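Local coordinates for putative histidine protein kinase (Rhodobacter sphaeroides, PDB 3KYJ) that probably autophosphorylates on a histidine of its Hpt domain, the part present here, and passes the phosphate to response regulators that link chemoreceptors to the flagellar motors, at residues D88-A98 with L124-R134. Residues are numbered along the deposited sequence; the frame is centred on the assembly and turned at random.
Sequences DGEIVEILLFA and LMDQLRSKIAR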
loop_
_atom_site.group_PDB
_atom_site.type_symbol
_atom_site.label_atom_id
_atom_site.label_comp_id
_atom_site.label_asym_id
_atom_site.label_seq_id
_atom_site.Cartn_x
_atom_site.Cartn_y
_atom_site.Cartn_z
ATOM N N ASP A 88 15.968 -17.970 8.454
ATOM C CA ASP A 88 16.165 -19.371 8.788
ATOM C C ASP A 88 14.944 -20.224 8.471
ATOM O O ASP A 88 13.877 -19.712 8.096
ATOM C CB ASP A 88 16.634 -19.533 10.251
ATOM C CG ASP A 88 15.538 -19.267 11.276
ATOM O OD1 ASP A 88 14.353 -19.549 11.017
ATOM O OD2 ASP A 88 15.897 -18.779 12.369
ATOM N N GLY A 89 15.107 -21.527 8.616
ATOM C CA GLY A 89 14.095 -22.478 8.224
ATOM C C GLY A 89 12.817 -22.294 9.029
ATOM O O GLY A 89 11.734 -22.548 8.521
ATOM N N GLU A 90 12.957 -21.843 10.269
ATOM C CA GLU A 90 11.794 -21.651 11.114
ATOM C C GLU A 90 10.957 -20.462 10.623
ATOM O O GLU A 90 9.711 -20.510 10.615
ATOM C CB GLU A 90 12.181 -21.457 12.581
ATOM C CG GLU A 90 10.947 -21.358 13.480
ATOM C CD GLU A 90 11.287 -21.278 14.954
ATOM O OE1 GLU A 90 12.449 -20.981 15.298
ATOM O OE2 GLU A 90 10.372 -21.494 15.770
ATOM N N ILE A 91 11.630 -19.377 10.266
ATOM C CA ILE A 91 10.916 -18.222 9.709
ATOM C C ILE A 91 10.139 -18.645 8.474
ATOM O O ILE A 91 8.957 -18.283 8.312
ATOM C CB ILE A 91 11.865 -17.054 9.402
ATOM C CG1 ILE A 91 12.498 -16.532 10.696
ATOM C CG2 ILE A 91 11.123 -15.970 8.644
ATOM C CD1 ILE A 91 13.359 -15.268 10.583
ATOM N N VAL A 92 10.784 -19.393 7.584
ATOM C CA VAL A 92 10.135 -19.805 6.348
ATOM C C VAL A 92 8.895 -20.636 6.662
ATOM O O VAL A 92 7.834 -20.446 6.083
ATOM C CB VAL A 92 11.117 -20.543 5.406
ATOM C CG1 VAL A 92 10.376 -21.150 4.231
ATOM C CG2 VAL A 92 12.202 -19.576 4.944
ATOM N N GLU A 93 9.035 -21.532 7.633
ATOM C CA GLU A 93 7.954 -22.410 8.056
ATOM C C GLU A 93 6.737 -21.644 8.606
ATOM O O GLU A 93 5.588 -21.901 8.226
ATOM C CB GLU A 93 8.503 -23.339 9.150
ATOM C CG GLU A 93 7.511 -24.206 9.856
ATOM C CD GLU A 93 8.178 -25.031 10.946
ATOM O OE1 GLU A 93 9.284 -25.571 10.700
ATOM O OE2 GLU A 93 7.596 -25.133 12.046
ATOM N N ILE A 94 7.010 -20.731 9.526
ATOM C CA ILE A 94 5.965 -19.933 10.162
ATOM C C ILE A 94 5.257 -19.092 9.086
ATOM O O ILE A 94 4.029 -18.955 9.091
ATOM C CB ILE A 94 6.520 -19.029 11.265
ATOM C CG1 ILE A 94 7.036 -19.884 12.434
ATOM C CG2 ILE A 94 5.449 -18.064 11.767
ATOM C CD1 ILE A 94 7.888 -19.107 13.409
ATOM N N LEU A 95 6.014 -18.555 8.139
ATOM C CA LEU A 95 5.403 -17.714 7.113
ATOM C C LEU A 95 4.605 -18.529 6.097
ATOM O O LEU A 95 3.619 -18.019 5.560
ATOM C CB LEU A 95 6.428 -16.824 6.435
ATOM C CG LEU A 95 7.066 -15.759 7.323
ATOM C CD1 LEU A 95 8.217 -15.037 6.614
ATOM C CD2 LEU A 95 5.994 -14.754 7.777
ATOM N N LEU A 96 5.012 -19.772 5.820
ATOM C CA LEU A 96 4.203 -20.658 4.990
ATOM C C LEU A 96 2.849 -20.933 5.680
ATOM O O LEU A 96 1.806 -20.889 5.041
ATOM C CB LEU A 96 4.917 -21.981 4.672
ATOM C CG LEU A 96 5.844 -21.881 3.466
ATOM C CD1 LEU A 96 6.707 -23.143 3.379
ATOM C CD2 LEU A 96 5.040 -21.674 2.197
ATOM N N PHE A 97 2.879 -21.199 6.986
ATOM C CA PHE A 97 1.656 -21.356 7.772
ATOM C C PHE A 97 0.834 -20.064 7.695
ATOM O O PHE A 97 -0.384 -20.095 7.480
ATOM C CB PHE A 97 2.046 -21.718 9.223
ATOM C CG PHE A 97 0.892 -21.869 10.183
ATOM C CD1 PHE A 97 -0.258 -22.528 9.824
ATOM C CD2 PHE A 97 0.983 -21.329 11.443
ATOM C CE1 PHE A 97 -1.322 -22.661 10.738
ATOM C CE2 PHE A 97 -0.065 -21.458 12.348
ATOM C CZ PHE A 97 -1.207 -22.109 11.982
ATOM N N ALA A 98 1.501 -18.923 7.833
ATOM C CA ALA A 98 0.814 -17.646 7.712
ATOM C C ALA A 98 0.158 -17.483 6.349
ATOM O O ALA A 98 -0.960 -16.995 6.267
ATOM C CB ALA A 98 1.731 -16.492 8.008
ATOM N N LEU A 124 -1.263 -18.766 15.258
ATOM C CA LEU A 124 -0.312 -18.152 14.353
ATOM C C LEU A 124 0.266 -16.912 15.003
ATOM O O LEU A 124 1.470 -16.664 14.914
ATOM C CB LEU A 124 -0.989 -17.790 13.037
ATOM C CG LEU A 124 -0.153 -16.876 12.130
ATOM C CD1 LEU A 124 1.137 -17.565 11.660
ATOM C CD2 LEU A 124 -0.983 -16.423 10.937
ATOM N N MET A 125 -0.584 -16.105 15.640
ATOM C CA MET A 125 -0.097 -14.889 16.253
ATOM C C MET A 125 0.933 -15.230 17.339
ATOM O O MET A 125 1.964 -14.598 17.450
ATOM C CB MET A 125 -1.253 -14.044 16.808
ATOM C CG MET A 125 -2.179 -13.459 15.711
ATOM S SD MET A 125 -1.323 -12.268 14.668
ATOM C CE MET A 125 -1.334 -10.834 15.750
ATOM N N ASP A 126 0.629 -16.223 18.166
ATOM C CA ASP A 126 1.593 -16.613 19.187
ATOM C C ASP A 126 2.935 -17.039 18.584
ATOM O O ASP A 126 3.991 -16.684 19.110
ATOM C CB ASP A 126 1.041 -17.757 20.044
ATOM C CG ASP A 126 0.054 -17.298 21.106
ATOM O OD1 ASP A 126 -0.061 -16.075 21.378
ATOM O OD2 ASP A 126 -0.589 -18.186 21.707
ATOM N N GLN A 127 2.889 -17.775 17.473
ATOM C CA GLN A 127 4.121 -18.273 16.838
ATOM C C GLN A 127 4.927 -17.118 16.279
ATOM O O GLN A 127 6.135 -17.058 16.412
ATOM C CB GLN A 127 3.785 -19.262 15.727
ATOM C CG GLN A 127 3.233 -20.588 16.223
ATOM C CD GLN A 127 2.814 -21.511 15.099
ATOM O OE1 GLN A 127 3.380 -21.474 14.007
ATOM N NE2 GLN A 127 1.816 -22.348 15.360
ATOM N N LEU A 128 4.248 -16.186 15.635
ATOM C CA LEU A 128 4.945 -15.019 15.127
ATOM C C LEU A 128 5.570 -14.227 16.272
ATOM O O LEU A 128 6.740 -13.847 16.195
ATOM C CB LEU A 128 4.002 -14.136 14.317
ATOM C CG LEU A 128 3.577 -14.686 12.960
ATOM C CD1 LEU A 128 2.322 -13.983 12.499
ATOM C CD2 LEU A 128 4.673 -14.522 11.878
ATOM N N ARG A 129 4.817 -14.002 17.360
ATOM C CA ARG A 129 5.346 -13.188 18.439
ATOM C C ARG A 129 6.555 -13.878 19.079
ATOM O O ARG A 129 7.505 -13.212 19.454
ATOM C CB ARG A 129 4.279 -12.914 19.513
ATOM C CG ARG A 129 3.175 -11.992 19.059
ATOM C CD ARG A 129 2.331 -11.504 20.274
ATOM N NE ARG A 129 1.024 -10.952 19.878
ATOM C CZ ARG A 129 0.871 -9.788 19.253
ATOM N NH1 ARG A 129 1.923 -9.041 18.931
ATOM N NH2 ARG A 129 -0.336 -9.367 18.934
ATOM N N SER A 130 6.484 -15.203 19.199
ATOM C CA SER A 130 7.566 -16.000 19.781
ATOM C C SER A 130 8.835 -15.918 18.923
ATOM O O SER A 130 9.908 -15.660 19.447
ATOM C CB SER A 130 7.146 -17.465 19.886
ATOM O OG SER A 130 8.275 -18.271 20.222
ATOM N N LYS A 131 8.707 -16.148 17.616
ATOM C CA LYS A 131 9.866 -16.080 16.732
ATOM C C LYS A 131 10.436 -14.660 16.729
ATOM O O LYS A 131 11.634 -14.478 16.813
ATOM C CB LYS A 131 9.529 -16.549 15.330
ATOM C CG LYS A 131 10.761 -16.626 14.420
ATOM C CD LYS A 131 11.859 -17.489 15.012
ATOM C CE LYS A 131 12.858 -17.865 13.911
ATOM N NZ LYS A 131 14.041 -18.597 14.454
ATOM N N ILE A 132 9.575 -13.651 16.660
ATOM C CA ILE A 132 10.051 -12.268 16.700
ATOM C C ILE A 132 10.883 -11.992 17.957
ATOM O O ILE A 132 11.971 -11.416 17.882
ATOM C CB ILE A 132 8.881 -11.276 16.557
ATOM C CG1 ILE A 132 8.359 -11.305 15.118
ATOM C CG2 ILE A 132 9.313 -9.871 16.913
ATOM C CD1 ILE A 132 7.013 -10.574 14.938
ATOM N N ALA A 133 10.377 -12.433 19.102
ATOM C CA ALA A 133 11.068 -12.235 20.365
ATOM C C ALA A 133 12.400 -12.996 20.419
ATOM O O ALA A 133 13.400 -12.466 20.897
ATOM C CB ALA A 133 10.166 -12.651 21.518
ATOM N N ARG A 134 12.401 -14.236 19.936
ATOM C CA ARG A 134 13.583 -15.090 20.054
ATOM C C ARG A 134 14.695 -14.678 19.121
ATOM O O ARG A 134 15.858 -14.840 19.437
ATOM C CB ARG A 134 13.240 -16.548 19.769
ATOM C CG ARG A 134 12.674 -17.276 20.960
ATOM C CD ARG A 134 12.371 -18.710 20.616
ATOM N NE ARG A 134 11.240 -18.804 19.711
ATOM C CZ ARG A 134 11.276 -19.307 18.488
ATOM N NH1 ARG A 134 12.412 -19.776 17.981
ATOM N NH2 ARG A 134 10.167 -19.336 17.767
#
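Lys131 reaches across to the start of helix 89-112 and places its ammonium between two carboxylates, Asp88 and Glu90. Its chain bends at the second torsion, which lays CE tight against Ile91 CG1 while NZ donates to the syn lone pair of Asp88 OD2 at 2.8 Å. The other oxygen of Asp88 caps the helix, OD1 accepting from Ile91 N at 2.8 Å and more weakly from Glu90 N, so each carboxylate oxygen has its own donors. Glu90, extended, meets the guanidinium of Arg134 end-on: NH1 donates almost straight to OE1 (2.9 Å, 177°), and NH2 to OE2 from above the carboxylate plane. Lys131 NZ reaches Glu90 OE1 at 3.0 Å from the same face of the carboxylate plane as Arg134 NH1. Ser130 OG accepts from both NE and NH2 of Arg134 and helps fix the guanidinium's rotation. Helix 89-112 belongs to the all-helical Hpt fold, and the C-terminal helix 122-135 packs along it; segments 89-98 and 124-134 run nearly antiparallel, at 157°, their axes 10.4 Å apart at closest approach. Beyond the charged cluster Ile94 is a knob in a hole formed by Leu124, Gln127, Leu128 and Lys131; Ile94 and Leu128 pass in opposite directions, Ile94 CG2 lying 3.6 Å from Leu128 CD2, while Ile94 CD1 abuts the base of Lys131. Further along, the Gln127 amide lies only 18° from parallel to the Phe97 ring, with OE1 3.5 Å from Phe97 CD2. Leu124 CD1 touches both Phe97 CD2 and the CB of Ala98, which also packs on Cys73 of helix 64-82.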